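Cell division protein FtsI/penicillin binding protein 2 (Legionella pneumophila subsp. pneumophila ATCC 43290, PDB 4ZTK) probably cross-links peptidoglycan peptides as a D,D-transpeptidase of the penicillin-binding protein family, supplying septal cell wall during division. Local coordinates at residues I32-A35 and V36-H40; R23-Q26 and I27-K30; P301-R304 and N305-D309; T188-S191 and L192-Y196. All coordinates share one frame; numbering follows the deposited sequence.

Interaction 1: residues I32-A35 and V36-H40; sequences ITTA and VKQYH
Tyr39 and Ala35 meet where helix 22-38 ends in a Schellman motif, on one of the two helices that cover the outer face of the five-stranded sheet in this penicillin-binding transpeptidase fold. Four backbone bonds fill the last turns. Ile32 O accepts from Val36 N at 2.9 Å, Thr34 O takes the N-H of Gln38, and the bond from Lys37 N to Thr33 O is weak at 3.3 Å. The Tyr39 N-H reaches Ala35 O at 2.8 Å but is bent, with 141° at the hydrogen, as the chain begins to leave the helix. His40 N donates to Lys37 O at 3.2 Å, and the positive phi of His40 (48°) takes the chain out of the helix; just here the backbone of Tyr39 is also hydrogen-bonded to that of Tyr284.

The side chains have their own partners. Thr34 OG1 is bonded to Lys30 O one turn earlier, which ties an exposed hydroxyl to the helix itself. The phenol of Tyr39 extends the other way, and its OH is hydrogen-bonded to Leu298 O of helix 295-310. With CG anti to its own carbonyl carbon (chi1 -68°), the tyrosine ring leans back along the helix, so that CG and CD2 lie against Ala35 O, an oxygen already engaged by the tyrosine N-H. On the flank facing the sheet, Ile32 and Val36 touch loosely and both reach strand 56-63. Farther along the tyrosine ring, CE2 rests 4.1 Å from the methyl CB of Ala35.

Interaction 2: residues R23-Q26 and I27-K30; sequences RMQQ and IVEK
Gln25 and Glu29, one turn apart, form a side-chain bridge on helix 22-38, which packs on the outer face of the central antiparallel sheet of the transpeptidase fold.

Backbone bonds of the alpha-helical i to i+4 kind come first. Val28 N, Glu29 N and Lys30 N donate to Met24 O, Gln25 O and Gln26 O at 3.0 to 3.1 Å, whereas the bond from Ile27 N to Arg23 O is weak.

Among the polar side chains, Gln25 bends at chi2 (61°), which swings its amide along the helix toward the glutamate. NE2 then donates almost straight, 169° at the hydrogen, to Glu29 OE2 at 3.3 Å. The acceptor lies in the amide plane, yet the N-H arrives from above the carboxylate, the two planes standing nearly perpendicular. The same NE2 is also bonded to Phe59 O of strand 56-63, so the glutamine amide is held between the helix and an edge strand of the sheet.

Apolar contacts line the buried side. SE of Met24, a selenomethionine, approaches the CD1 end of Ile27 at 4.4 Å, and both side chains also meet helix 295-310. Val28, directed at Ile46 and Ile48, crosses Gln25 at about a right angle. Its CG2 methyl sits 3.2 Å from Gln25 O, the carbonyl that accepts from Glu29 N.

Interaction 3: residues P301-R304 and N305-D309; sequences PVFR and NVAMD
From Asn305 to Met308 each backbone N-H returns to the carbonyl four residues before it, Asn305 N to Pro301 O at 3.1 Å and Met308 N to Arg304 O at 2.9 Å, giving regular alpha-helix after the kink at Pro301, whose ring nitrogen carries no hydrogen to donate and so has no bond to the preceding turn.

On the outer side, Arg304 and Met308 (selenomethionine) run side by side in the same direction. The arginine stands with CG anti to its backbone N (chi1 179°) and stays extended to NE, so its aliphatic part follows Met308 before the guanidinium is reached. Met308 SE lies 3.8 Å from Arg304 NE and 4.1 Å from Arg304 CG, approaching the guanidinium at a slant.

Helix 295-310 is the C-terminal helix of the penicillin-binding protein transpeptidase fold, packed beside helix 22-38 on the outer face of the central sheet. Val302 reaches Ala35 of helix 22-38 and Ile46 of the sheet, and Val306 packs on Leu276 and Ile48 of the sheet.

A water joins Arg304 to its neighbour Asn305. It donates to Asn305 OD1 at 3.1 Å and accepts weakly from Arg304 NH1, bridging an amide and a cation that do not bond directly. The asparagine CG also folds back against Pro301 O at 3.4 Å. Phe303 makes an edge-to-face pair with Phe263. Along the helix, the CE1 side of the same phenyl ring comes obliquely against the methyl CB of Ala307, 4.3 Å away.

Interaction 4: residues T188-S191 and L192-Y196; sequences TIES and LIKSY
A capping box opens helix 189-200, the helix that lies on the opposite face of the central sheet from helices 22-38 and 295-310 in this transpeptidase fold. Thr188 is the N-cap: its OG1 accepts from Ser191 N at 3.1 Å, while Thr188 N donates back to Ser191 OG at 3.0 Å, nearly straight at 170°. The bond to OG1 gives Ser191 N, in the first turn, the acceptor that no earlier turn of the helix can offer. Ser191 OG is turned to the space between its own N and carbonyl carbon (chi1 77°), which brings it back over the cap. Leu192 N then starts the helical series by donating to Thr188 O.

Beyond the cap, Glu190 and Lys194 lie alongside each other, pointing the same way, and meet through their methylenes. Their charged ends are not in contact, Glu190 OE1 standing 4.6 Å from Lys194 NZ; Glu190 OE1 is bonded to Asp16 N and Lys194 NZ to Gly54 O. Ile189 and Ile193 face the sheet. Ser195 OG is hydrogen-bonded to Phe158 O, and on the flank of Ser191 a water donates to Ser195 OG at 2.9 Å and is weakly linked to Ser191 OG at 3.3 Å.

How the interactions relate
From the N terminus, interaction 2 comes first on helix 22-38 and interaction 1 follows directly at its C-terminal end, their centres about 14 Å apart. The chain then builds strands 43-49 and 56-63 before reaching interaction 4 at the start of helix 189-200, and ends with interaction 3 on helix 295-310. All four are local turns in series; none encloses a long loop, nests or crosses. In space the two terminal helices come together: Tyr39 of interaction 1 packs on Pro301, and Ile27 of interaction 2 on Val306 and Asp309. Interaction 4 stays apart, touching none of the others, with the five-stranded sheet between.

Interaction 1: residues I32-A35 and V36-H40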
ATOM      1  N   ILE A  32      16.318   0.092   3.990  1.00 27.37           N
ATOM      2  CA  ILE A  32      15.511   0.963   4.854  1.00 27.11           C
ATOM      3  C   ILE A  32      16.387   1.822   5.762  1.00 30.06           C
ATOM      4  O   ILE A  32      16.073   2.978   6.044  1.00 31.32           O
ATOM      5  CB  ILE A  32      14.462   0.185   5.697  1.00 31.42           C
ATOM      6  CG1 ILE A  32      13.436   1.154   6.286  1.00 31.68           C
ATOM      7  CG2 ILE A  32      15.116  -0.636   6.813  1.00 27.39           C
ATOM      8  CD1 ILE A  32      12.694   1.973   5.241  1.00 27.39           C
ATOM      9  N   THR A  33      17.498   1.255   6.213  1.00 30.51           N
ATOM     10  CA  THR A  33      18.384   1.966   7.113  1.00 30.12           C
ATOM     11  C   THR A  33      19.031   3.130   6.347  1.00 40.38           C
ATOM     12  O   THR A  33      19.197   4.229   6.882  1.00 39.72           O
ATOM     13  CB  THR A  33      19.427   0.996   7.706  1.00 36.33           C
ATOM     14  OG1 THR A  33      20.145   1.629   8.771  1.00 53.42           O
ATOM     15  CG2 THR A  33      20.381   0.550   6.632  1.00 38.15           C
ATOM     16  N   THR A  34      19.344   2.892   5.075  1.00 31.99           N
ATOM     17  CA  THR A  34      19.949   3.900   4.219  1.00 35.65           C
ATOM     18  C   THR A  34      18.929   4.987   3.898  1.00 37.01           C
ATOM     19  O   THR A  34      19.239   6.178   3.938  1.00 33.39           O
ATOM     20  CB  THR A  34      20.439   3.275   2.899  1.00 39.10           C
ATOM     21  OG1 THR A  34      21.425   2.271   3.180  1.00 44.75           O
ATOM     22  CG2 THR A  34      21.037   4.339   1.982  1.00 34.17           C
ATOM     23  N   ALA A  35      17.709   4.562   3.591  1.00 28.97           N
ATOM     24  CA  ALA A  35      16.645   5.489   3.223  1.00 31.61           C
ATOM     25  C   ALA A  35      16.299   6.425   4.376  1.00 34.18           C
ATOM     26  O   ALA A  35      16.155   7.634   4.180  1.00 32.52           O
ATOM     27  CB  ALA A  35      15.411   4.723   2.775  1.00 30.23           C
ATOM     28  N   VAL A  36      16.170   5.859   5.574  1.00 32.34           N
ATOM     29  CA  VAL A  36      15.828   6.640   6.762  1.00 29.73           C
ATOM     30  C   VAL A  36      16.868   7.724   7.019  1.00 31.51           C
ATOM     31  O   VAL A  36      16.528   8.873   7.318  1.00 32.31           O
ATOM     32  CB  VAL A  36      15.660   5.741   8.008  1.00 35.47           C
ATOM     33  CG1 VAL A  36      15.745   6.562   9.286  1.00 36.74           C
ATOM     34  CG2 VAL A  36      14.342   4.978   7.939  1.00 29.62           C
ATOM     35  N   LYS A  37      18.137   7.361   6.882  1.00 31.39           N
ATOM     36  CA  LYS A  37      19.208   8.335   7.045  1.00 36.25           C
ATOM     37  C   LYS A  37      19.191   9.381   5.929  1.00 34.91           C
ATOM     38  O   LYS A  37      19.327  10.577   6.184  1.00 37.12           O
ATOM     39  CB  LYS A  37      20.568   7.642   7.105  1.00 33.65           C
ATOM     40  CG  LYS A  37      21.739   8.610   7.133  1.00 35.18           C
ATOM     41  CD  LYS A  37      23.025   7.926   7.565  1.00 39.13           C
ATOM     42  CE  LYS A  37      24.167   8.933   7.704  1.00 45.31           C
ATOM     43  NZ  LYS A  37      24.551   9.526   6.388  1.00 48.18           N
ATOM     44  N   GLN A  38      19.020   8.920   4.693  1.00 32.01           N
ATOM     45  CA  GLN A  38      19.017   9.805   3.532  1.00 43.92           C
ATOM     46  C   GLN A  38      17.854  10.799   3.570  1.00 39.38           C
ATOM     47  O   GLN A  38      17.980  11.934   3.116  1.00 35.93           O
ATOM     48  CB  GLN A  38      18.963   8.983   2.245  1.00 47.07           C
ATOM     49  CG  GLN A  38      18.902   9.808   0.968  1.00 59.75           C
ATOM     50  CD  GLN A  38      19.206   8.981  -0.267  1.00 74.85           C
ATOM     51  OE1 GLN A  38      19.690   7.852  -0.166  1.00 80.30           O
ATOM     52  NE2 GLN A  38      18.927   9.540  -1.443  1.00 74.04           N
ATOM     53  N   TYR A  39      16.730  10.365   4.130  1.00 37.73           N
ATOM     54  CA  TYR A  39      15.520  11.176   4.164  1.00 36.43           C
ATOM     55  C   TYR A  39      15.387  11.945   5.472  1.00 37.44           C
ATOM     56  O   TYR A  39      14.377  12.619   5.692  1.00 34.04           O
ATOM     57  CB  TYR A  39      14.285  10.289   3.994  1.00 28.90           C
ATOM     58  CG  TYR A  39      14.129   9.652   2.631  1.00 36.25           C
ATOM     59  CD1 TYR A  39      14.675  10.238   1.495  1.00 33.63           C
ATOM     60  CD2 TYR A  39      13.415   8.469   2.478  1.00 38.75           C
ATOM     61  CE1 TYR A  39      14.518   9.656   0.242  1.00 34.46           C
ATOM     62  CE2 TYR A  39      13.254   7.879   1.236  1.00 35.12           C
ATOM     63  CZ  TYR A  39      13.808   8.477   0.122  1.00 35.23           C
ATOM     64  OH  TYR A  39      13.648   7.891  -1.112  1.00 32.96           O
ATOM     65  N   HIS A  40      16.397  11.838   6.335  1.00 35.54           N
ATOM     66  CA  HIS A  40      16.335  12.406   7.680  1.00 33.01           C
ATOM     67  C   HIS A  40      15.024  12.030   8.362  1.00 37.67           C
ATOM     68  O   HIS A  40      14.433  12.838   9.070  1.00 38.90           O
ATOM     69  CB  HIS A  40      16.465  13.930   7.640  1.00 46.75           C
ATOM     70  CG  HIS A  40      17.711  14.414   6.967  1.00 57.52           C
ATOM     71  ND1 HIS A  40      17.714  14.943   5.693  1.00 59.51           N
ATOM     72  CD2 HIS A  40      18.998  14.448   7.389  1.00 60.23           C
ATOM     73  CE1 HIS A  40      18.946  15.284   5.362  1.00 60.63           C
ATOM     74  NE2 HIS A  40      19.745  14.991   6.373  1.00 63.59           N
TER

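Interaction 2: residues R23-Q26 and I27-K30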
ATOM      1  N   ARG A  23      18.094 -13.931   2.776  1.00 35.30           N
ATOM      2  CA  ARG A  23      18.537 -13.132   1.635  1.00 44.63           C
ATOM      3  C   ARG A  23      17.678 -11.873   1.476  1.00 46.66           C
ATOM      4  O   ARG A  23      18.196 -10.774   1.252  1.00 40.20           O
ATOM      5  CB  ARG A  23      18.494 -13.956   0.348  1.00 53.12           C
ATOM      6  CG  ARG A  23      18.992 -13.209  -0.879  1.00 67.94           C
ATOM      7  CD  ARG A  23      18.273 -13.663  -2.143  1.00 85.41           C
ATOM      8  NE  ARG A  23      18.743 -12.949  -3.329  1.00 96.93           N
ATOM      9  CZ  ARG A  23      18.091 -12.914  -4.488  1.00 97.98           C
ATOM     10  NH1 ARG A  23      16.933 -13.548  -4.620  1.00 97.55           N
ATOM     11  NH2 ARG A  23      18.595 -12.239  -5.514  1.00 94.96           N
HETATM   12  N   MSE A  24      16.363 -12.035   1.589  1.00 46.39           N
HETATM   13  CA  MSE A  24      15.453 -10.899   1.480  1.00 40.64           C
HETATM   14  C   MSE A  24      15.630  -9.958   2.662  1.00 39.89           C
HETATM   15  O   MSE A  24      15.606  -8.737   2.505  1.00 40.80           O
HETATM   16  CB  MSE A  24      13.997 -11.360   1.404  1.00 46.91           C
HETATM   17  CG  MSE A  24      13.607 -12.059   0.112  1.00 53.03           C
HETATM   18 SE   MSE A  24      13.915 -11.002  -1.504  0.65 74.08          SE
HETATM   19  CE  MSE A  24      13.342  -9.241  -0.885  1.00 43.87           C
ATOM     20  N   GLN A  25      15.813 -10.541   3.845  1.00 34.23           N
ATOM     21  CA  GLN A  25      15.962  -9.771   5.071  1.00 39.60           C
ATOM     22  C   GLN A  25      17.152  -8.824   5.007  1.00 41.02           C
ATOM     23  O   GLN A  25      17.055  -7.660   5.389  1.00 37.07           O
ATOM     24  CB  GLN A  25      16.114 -10.703   6.273  1.00 42.75           C
ATOM     25  CG  GLN A  25      16.168  -9.975   7.594  1.00 42.95           C
ATOM     26  CD  GLN A  25      14.904  -9.181   7.865  1.00 37.34           C
ATOM     27  OE1 GLN A  25      13.837  -9.500   7.348  1.00 39.48           O
ATOM     28  NE2 GLN A  25      15.022  -8.141   8.678  1.00 43.78           N
ATOM     29  N   GLN A  26      18.275  -9.332   4.519  1.00 37.94           N
ATOM     30  CA  GLN A  26      19.488  -8.535   4.420  1.00 38.07           C
ATOM     31  C   GLN A  26      19.322  -7.387   3.424  1.00 37.31           C
ATOM     32  O   GLN A  26      19.800  -6.280   3.658  1.00 46.47           O
ATOM     33  CB  GLN A  26      20.666  -9.428   4.038  1.00 44.67           C
ATOM     34  CG  GLN A  26      21.994  -8.722   4.049  1.00 55.10           C
ATOM     35  CD  GLN A  26      23.153  -9.672   4.272  1.00 61.97           C
ATOM     36  OE1 GLN A  26      23.204 -10.388   5.275  1.00 64.40           O
ATOM     37  NE2 GLN A  26      24.088  -9.686   3.333  1.00 63.90           N
ATOM     38  N   ILE A  27      18.634  -7.657   2.321  1.00 36.19           N
ATOM     39  CA  ILE A  27      18.309  -6.621   1.344  1.00 35.44           C
ATOM     40  C   ILE A  27      17.516  -5.468   1.964  1.00 33.06           C
ATOM     41  O   ILE A  27      17.898  -4.305   1.839  1.00 41.06           O
ATOM     42  CB  ILE A  27      17.515  -7.194   0.157  1.00 35.21           C
ATOM     43  CG1 ILE A  27      18.410  -8.111  -0.680  1.00 41.98           C
ATOM     44  CG2 ILE A  27      16.934  -6.065  -0.699  1.00 30.56           C
ATOM     45  CD1 ILE A  27      17.682  -8.816  -1.814  1.00 40.83           C
ATOM     46  N   VAL A  28      16.421  -5.782   2.647  1.00 30.10           N
ATOM     47  CA  VAL A  28      15.572  -4.719   3.181  1.00 33.33           C
ATOM     48  C   VAL A  28      16.258  -3.996   4.339  1.00 34.07           C
ATOM     49  O   VAL A  28      16.042  -2.804   4.557  1.00 33.05           O
ATOM     50  CB  VAL A  28      14.170  -5.232   3.581  1.00 32.04           C
ATOM     51  CG1 VAL A  28      13.438  -5.745   2.355  1.00 30.50           C
ATOM     52  CG2 VAL A  28      14.262  -6.324   4.651  1.00 32.91           C
ATOM     53  N   GLU A  29      17.101  -4.723   5.063  1.00 28.56           N
ATOM     54  CA  GLU A  29      17.885  -4.133   6.142  1.00 42.13           C
ATOM     55  C   GLU A  29      18.828  -3.042   5.645  1.00 35.33           C
ATOM     56  O   GLU A  29      18.898  -1.981   6.245  1.00 39.91           O
ATOM     57  CB  GLU A  29      18.659  -5.209   6.907  1.00 43.08           C
ATOM     58  CG  GLU A  29      17.829  -5.914   7.966  1.00 44.15           C
ATOM     59  CD  GLU A  29      18.539  -7.116   8.560  1.00 53.13           C
ATOM     60  OE1 GLU A  29      19.536  -7.570   7.961  1.00 55.45           O
ATOM     61  OE2 GLU A  29      18.103  -7.603   9.625  1.00 55.27           O
ATOM     62  N   LYS A  30      19.538  -3.297   4.549  1.00 32.99           N
ATOM     63  CA  LYS A  30      20.418  -2.288   3.956  1.00 35.88           C
ATOM     64  C   LYS A  30      19.634  -1.098   3.406  1.00 31.31           C
ATOM     65  O   LYS A  30      20.056   0.051   3.539  1.00 35.12           O
ATOM     66  CB  LYS A  30      21.252  -2.882   2.819  1.00 36.02           C
ATOM     67  CG  LYS A  30      22.156  -4.015   3.232  1.00 48.21           C
ATOM     68  CD  LYS A  30      23.024  -4.491   2.075  1.00 61.96           C
ATOM     69  CE  LYS A  30      22.186  -5.083   0.952  1.00 66.96           C
ATOM     70  NZ  LYS A  30      23.042  -5.594  -0.156  1.00 68.42           N
TER

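Interaction 3: residues P301-R304 and N305-D309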
ATOM      1  N   PRO A 301      10.867   5.173  -4.779  1.00 26.25           N
ATOM      2  CA  PRO A 301      12.218   4.801  -5.212  1.00 26.22           C
ATOM      3  C   PRO A 301      12.849   3.740  -4.311  1.00 31.50           C
ATOM      4  O   PRO A 301      13.671   2.963  -4.789  1.00 28.63           O
ATOM      5  CB  PRO A 301      13.001   6.124  -5.140  1.00 30.41           C
ATOM      6  CG  PRO A 301      12.190   7.018  -4.268  1.00 32.25           C
ATOM      7  CD  PRO A 301      10.766   6.612  -4.473  1.00 26.49           C
ATOM      8  N   VAL A 302      12.464   3.705  -3.038  1.00 30.31           N
ATOM      9  CA  VAL A 302      12.962   2.685  -2.125  1.00 25.42           C
ATOM     10  C   VAL A 302      12.441   1.308  -2.541  1.00 26.94           C
ATOM     11  O   VAL A 302      13.201   0.335  -2.592  1.00 29.02           O
ATOM     12  CB  VAL A 302      12.582   2.987  -0.660  1.00 31.19           C
ATOM     13  CG1 VAL A 302      12.995   1.838   0.247  1.00 29.34           C
ATOM     14  CG2 VAL A 302      13.235   4.288  -0.197  1.00 29.20           C
ATOM     15  N   PHE A 303      11.143   1.243  -2.840  1.00 26.38           N
ATOM     16  CA  PHE A 303      10.516   0.052  -3.415  1.00 21.16           C
ATOM     17  C   PHE A 303      11.320  -0.446  -4.621  1.00 23.87           C
ATOM     18  O   PHE A 303      11.618  -1.636  -4.733  1.00 27.72           O
ATOM     19  CB  PHE A 303       9.086   0.398  -3.841  1.00 26.65           C
ATOM     20  CG  PHE A 303       8.331  -0.731  -4.511  1.00 26.84           C
ATOM     21  CD1 PHE A 303       8.545  -1.046  -5.849  1.00 29.20           C
ATOM     22  CD2 PHE A 303       7.352  -1.431  -3.820  1.00 28.28           C
ATOM     23  CE1 PHE A 303       7.831  -2.062  -6.469  1.00 30.01           C
ATOM     24  CE2 PHE A 303       6.626  -2.441  -4.439  1.00 31.33           C
ATOM     25  CZ  PHE A 303       6.869  -2.757  -5.764  1.00 30.82           C
ATOM     26  N   ARG A 304      11.651   0.475  -5.521  1.00 30.81           N
ATOM     27  CA  ARG A 304      12.398   0.149  -6.734  1.00 29.12           C
ATOM     28  C   ARG A 304      13.739  -0.522  -6.433  1.00 35.59           C
ATOM     29  O   ARG A 304      14.088  -1.533  -7.046  1.00 33.46           O
ATOM     30  CB  ARG A 304      12.633   1.407  -7.567  1.00 26.26           C
ATOM     31  CG  ARG A 304      13.430   1.163  -8.848  1.00 36.36           C
ATOM     32  CD  ARG A 304      13.885   2.470  -9.481  1.00 44.28           C
ATOM     33  NE  ARG A 304      14.516   2.258 -10.780  1.00 63.56           N
ATOM     34  CZ  ARG A 304      15.427   3.067 -11.313  1.00 77.42           C
ATOM     35  NH1 ARG A 304      15.831   4.147 -10.655  1.00 82.25           N
ATOM     36  NH2 ARG A 304      15.941   2.794 -12.505  1.00 79.21           N
ATOM     37  N   ASN A 305      14.488   0.044  -5.491  1.00 35.67           N
ATOM     38  CA  ASN A 305      15.807  -0.493  -5.160  1.00 37.41           C
ATOM     39  C   ASN A 305      15.728  -1.894  -4.565  1.00 31.55           C
ATOM     40  O   ASN A 305      16.535  -2.756  -4.893  1.00 32.18           O
ATOM     41  CB  ASN A 305      16.570   0.448  -4.222  1.00 33.05           C
ATOM     42  CG  ASN A 305      16.894   1.781  -4.873  1.00 44.49           C
ATOM     43  OD1 ASN A 305      17.011   1.876  -6.095  1.00 42.96           O
ATOM     44  ND2 ASN A 305      17.039   2.819  -4.056  1.00 45.96           N
ATOM     45  N   VAL A 306      14.754  -2.118  -3.688  1.00 29.46           N
ATOM     46  CA  VAL A 306      14.574  -3.439  -3.098  1.00 35.26           C
ATOM     47  C   VAL A 306      14.167  -4.440  -4.175  1.00 35.29           C
ATOM     48  O   VAL A 306      14.708  -5.544  -4.249  1.00 33.72           O
ATOM     49  CB  VAL A 306      13.520  -3.423  -1.975  1.00 38.06           C
ATOM     50  CG1 VAL A 306      13.196  -4.840  -1.526  1.00 36.36           C
ATOM     51  CG2 VAL A 306      14.014  -2.588  -0.805  1.00 23.98           C
ATOM     52  N   ALA A 307      13.219  -4.034  -5.013  1.00 29.53           N
ATOM     53  CA  ALA A 307      12.734  -4.861  -6.113  1.00 37.28           C
ATOM     54  C   ALA A 307      13.850  -5.274  -7.065  1.00 40.57           C
ATOM     55  O   ALA A 307      13.918  -6.425  -7.486  1.00 47.52           O
ATOM     56  CB  ALA A 307      11.629  -4.140  -6.873  1.00 37.54           C
HETATM   57  N   MSE A 308      14.724  -4.337  -7.410  1.00 42.38           N
HETATM   58  CA  MSE A 308      15.835  -4.663  -8.297  1.00 41.17           C
HETATM   59  C   MSE A 308      16.819  -5.624  -7.639  1.00 45.21           C
HETATM   60  O   MSE A 308      17.341  -6.525  -8.292  1.00 46.13           O
HETATM   61  CB  MSE A 308      16.534  -3.400  -8.799  1.00 40.58           C
HETATM   62  CG  MSE A 308      15.751  -2.702  -9.900  1.00 47.75           C
HETATM   63 SE   MSE A 308      16.489  -0.993 -10.436  0.65 61.67          SE
HETATM   64  CE  MSE A 308      18.235  -1.602 -11.073  1.00 58.33           C
ATOM     65  N   ASP A 309      17.052  -5.441  -6.342  1.00 48.23           N
ATOM     66  CA  ASP A 309      17.894  -6.359  -5.575  1.00 48.86           C
ATOM     67  C   ASP A 309      17.283  -7.755  -5.511  1.00 45.18           C
ATOM     68  O   ASP A 309      17.978  -8.752  -5.687  1.00 49.85           O
ATOM     69  CB  ASP A 309      18.100  -5.838  -4.150  1.00 60.57           C
ATOM     70  CG  ASP A 309      19.199  -4.803  -4.056  1.00 70.67           C
ATOM     71  OD1 ASP A 309      19.601  -4.262  -5.107  1.00 74.41           O
ATOM     72  OD2 ASP A 309      19.656  -4.526  -2.925  1.00 76.33           O
TER
HETATM   73  O   HOH W   1      15.309   4.213  -7.342  1.00 44.12           O

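Interaction 4: residues T188-S191 and L192-Y196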
ATOM      1  N   THR A 188      -2.092  -2.283   9.967  1.00 30.47           N
ATOM      2  CA  THR A 188      -0.705  -2.452  10.366  1.00 33.77           C
ATOM      3  C   THR A 188       0.072  -2.767   9.100  1.00 32.32           C
ATOM      4  O   THR A 188      -0.524  -2.971   8.041  1.00 29.57           O
ATOM      5  CB  THR A 188      -0.525  -3.611  11.365  1.00 34.37           C
ATOM      6  OG1 THR A 188      -0.965  -4.834  10.763  1.00 34.64           O
ATOM      7  CG2 THR A 188      -1.320  -3.359  12.643  1.00 32.83           C
ATOM      8  N   ILE A 189       1.395  -2.790   9.198  1.00 32.74           N
ATOM      9  CA  ILE A 189       2.226  -3.160   8.058  1.00 35.15           C
ATOM     10  C   ILE A 189       1.816  -4.550   7.578  1.00 31.00           C
ATOM     11  O   ILE A 189       1.615  -4.773   6.387  1.00 28.47           O
ATOM     12  CB  ILE A 189       3.726  -3.163   8.424  1.00 37.08           C
ATOM     13  CG1 ILE A 189       4.192  -1.748   8.765  1.00 34.21           C
ATOM     14  CG2 ILE A 189       4.549  -3.721   7.283  1.00 33.48           C
ATOM     15  CD1 ILE A 189       4.010  -0.767   7.626  1.00 32.99           C
ATOM     16  N   GLU A 190       1.659  -5.467   8.528  1.00 29.36           N
ATOM     17  CA  GLU A 190       1.266  -6.843   8.230  1.00 31.05           C
ATOM     18  C   GLU A 190      -0.098  -6.967   7.543  1.00 34.61           C
ATOM     19  O   GLU A 190      -0.242  -7.707   6.571  1.00 33.12           O
ATOM     20  CB  GLU A 190       1.281  -7.693   9.505  1.00 34.57           C
ATOM     21  CG  GLU A 190       0.989  -9.171   9.265  1.00 39.74           C
ATOM     22  CD  GLU A 190       1.162 -10.023  10.517  1.00 58.47           C
ATOM     23  OE1 GLU A 190       1.591 -11.191  10.389  1.00 62.19           O
ATOM     24  OE2 GLU A 190       0.867  -9.528  11.625  1.00 61.33           O
ATOM     25  N   SER A 191      -1.104  -6.260   8.046  1.00 33.47           N
ATOM     26  CA  SER A 191      -2.442  -6.407   7.481  1.00 30.34           C
ATOM     27  C   SER A 191      -2.508  -5.758   6.104  1.00 25.85           C
ATOM     28  O   SER A 191      -3.143  -6.283   5.191  1.00 30.26           O
ATOM     29  CB  SER A 191      -3.512  -5.830   8.414  1.00 30.05           C
ATOM     30  OG  SER A 191      -3.544  -4.413   8.359  1.00 29.92           O
ATOM     31  N   LEU A 192      -1.829  -4.625   5.948  1.00 26.39           N
ATOM     32  CA  LEU A 192      -1.864  -3.899   4.683  1.00 23.99           C
ATOM     33  C   LEU A 192      -1.177  -4.670   3.554  1.00 33.95           C
ATOM     34  O   LEU A 192      -1.712  -4.770   2.446  1.00 29.21           O
ATOM     35  CB  LEU A 192      -1.261  -2.498   4.832  1.00 25.75           C
ATOM     36  CG  LEU A 192      -1.366  -1.600   3.593  1.00 27.75           C
ATOM     37  CD1 LEU A 192      -2.824  -1.455   3.121  1.00 25.81           C
ATOM     38  CD2 LEU A 192      -0.742  -0.226   3.849  1.00 24.31           C
ATOM     39  N   ILE A 193      -0.002  -5.228   3.832  1.00 30.57           N
ATOM     40  CA  ILE A 193       0.715  -5.967   2.801  1.00 27.69           C
ATOM     41  C   ILE A 193      -0.016  -7.269   2.457  1.00 26.37           C
ATOM     42  O   ILE A 193       0.038  -7.745   1.319  1.00 24.87           O
ATOM     43  CB  ILE A 193       2.206  -6.216   3.174  1.00 26.73           C
ATOM     44  CG1 ILE A 193       3.010  -6.635   1.936  1.00 30.22           C
ATOM     45  CG2 ILE A 193       2.333  -7.246   4.295  1.00 23.46           C
ATOM     46  CD1 ILE A 193       4.511  -6.788   2.185  1.00 28.38           C
ATOM     47  N   LYS A 194      -0.725  -7.831   3.432  1.00 23.21           N
ATOM     48  CA  LYS A 194      -1.503  -9.038   3.173  1.00 28.73           C
ATOM     49  C   LYS A 194      -2.685  -8.734   2.253  1.00 31.99           C
ATOM     50  O   LYS A 194      -3.057  -9.557   1.414  1.00 33.47           O
ATOM     51  CB  LYS A 194      -1.967  -9.694   4.481  1.00 31.80           C
ATOM     52  CG  LYS A 194      -0.866 -10.482   5.193  1.00 34.15           C
ATOM     53  CD  LYS A 194      -1.355 -11.072   6.509  1.00 37.31           C
ATOM     54  CE  LYS A 194      -0.256 -11.867   7.205  1.00 42.66           C
ATOM     55  NZ  LYS A 194       0.046 -13.159   6.521  1.00 44.57           N
ATOM     56  N   SER A 195      -3.263  -7.547   2.404  1.00 25.29           N
ATOM     57  CA  SER A 195      -4.329  -7.111   1.510  1.00 26.29           C
ATOM     58  C   SER A 195      -3.803  -6.967   0.083  1.00 28.39           C
ATOM     59  O   SER A 195      -4.453  -7.393  -0.873  1.00 24.35           O
ATOM     60  CB  SER A 195      -4.941  -5.798   1.999  1.00 24.62           C
ATOM     61  OG  SER A 195      -5.555  -5.990   3.265  1.00 31.45           O
ATOM     62  N   TYR A 196      -2.623  -6.375  -0.063  1.00 25.34           N
ATOM     63  CA  TYR A 196      -2.013  -6.278  -1.385  1.00 25.82           C
ATOM     64  C   TYR A 196      -1.617  -7.654  -1.933  1.00 27.65           C
ATOM     65  O   TYR A 196      -1.638  -7.878  -3.144  1.00 31.28           O
ATOM     66  CB  TYR A 196      -0.834  -5.297  -1.388  1.00 27.69           C
ATOM     67  CG  TYR A 196      -1.290  -3.892  -1.691  1.00 28.16           C
ATOM     68  CD1 TYR A 196      -1.735  -3.054  -0.683  1.00 26.88           C
ATOM     69  CD2 TYR A 196      -1.318  -3.422  -2.993  1.00 27.67           C
ATOM     70  CE1 TYR A 196      -2.180  -1.772  -0.963  1.00 22.58           C
ATOM     71  CE2 TYR A 196      -1.761  -2.148  -3.284  1.00 27.62           C
ATOM     72  CZ  TYR A 196      -2.194  -1.331  -2.265  1.00 23.36           C
ATOM     73  OH  TYR A 196      -2.637  -0.063  -2.547  1.00 23.26           O
TER
HETATM   74  O   HOH W   2      -5.331  -4.215   5.558  1.00 42.61           O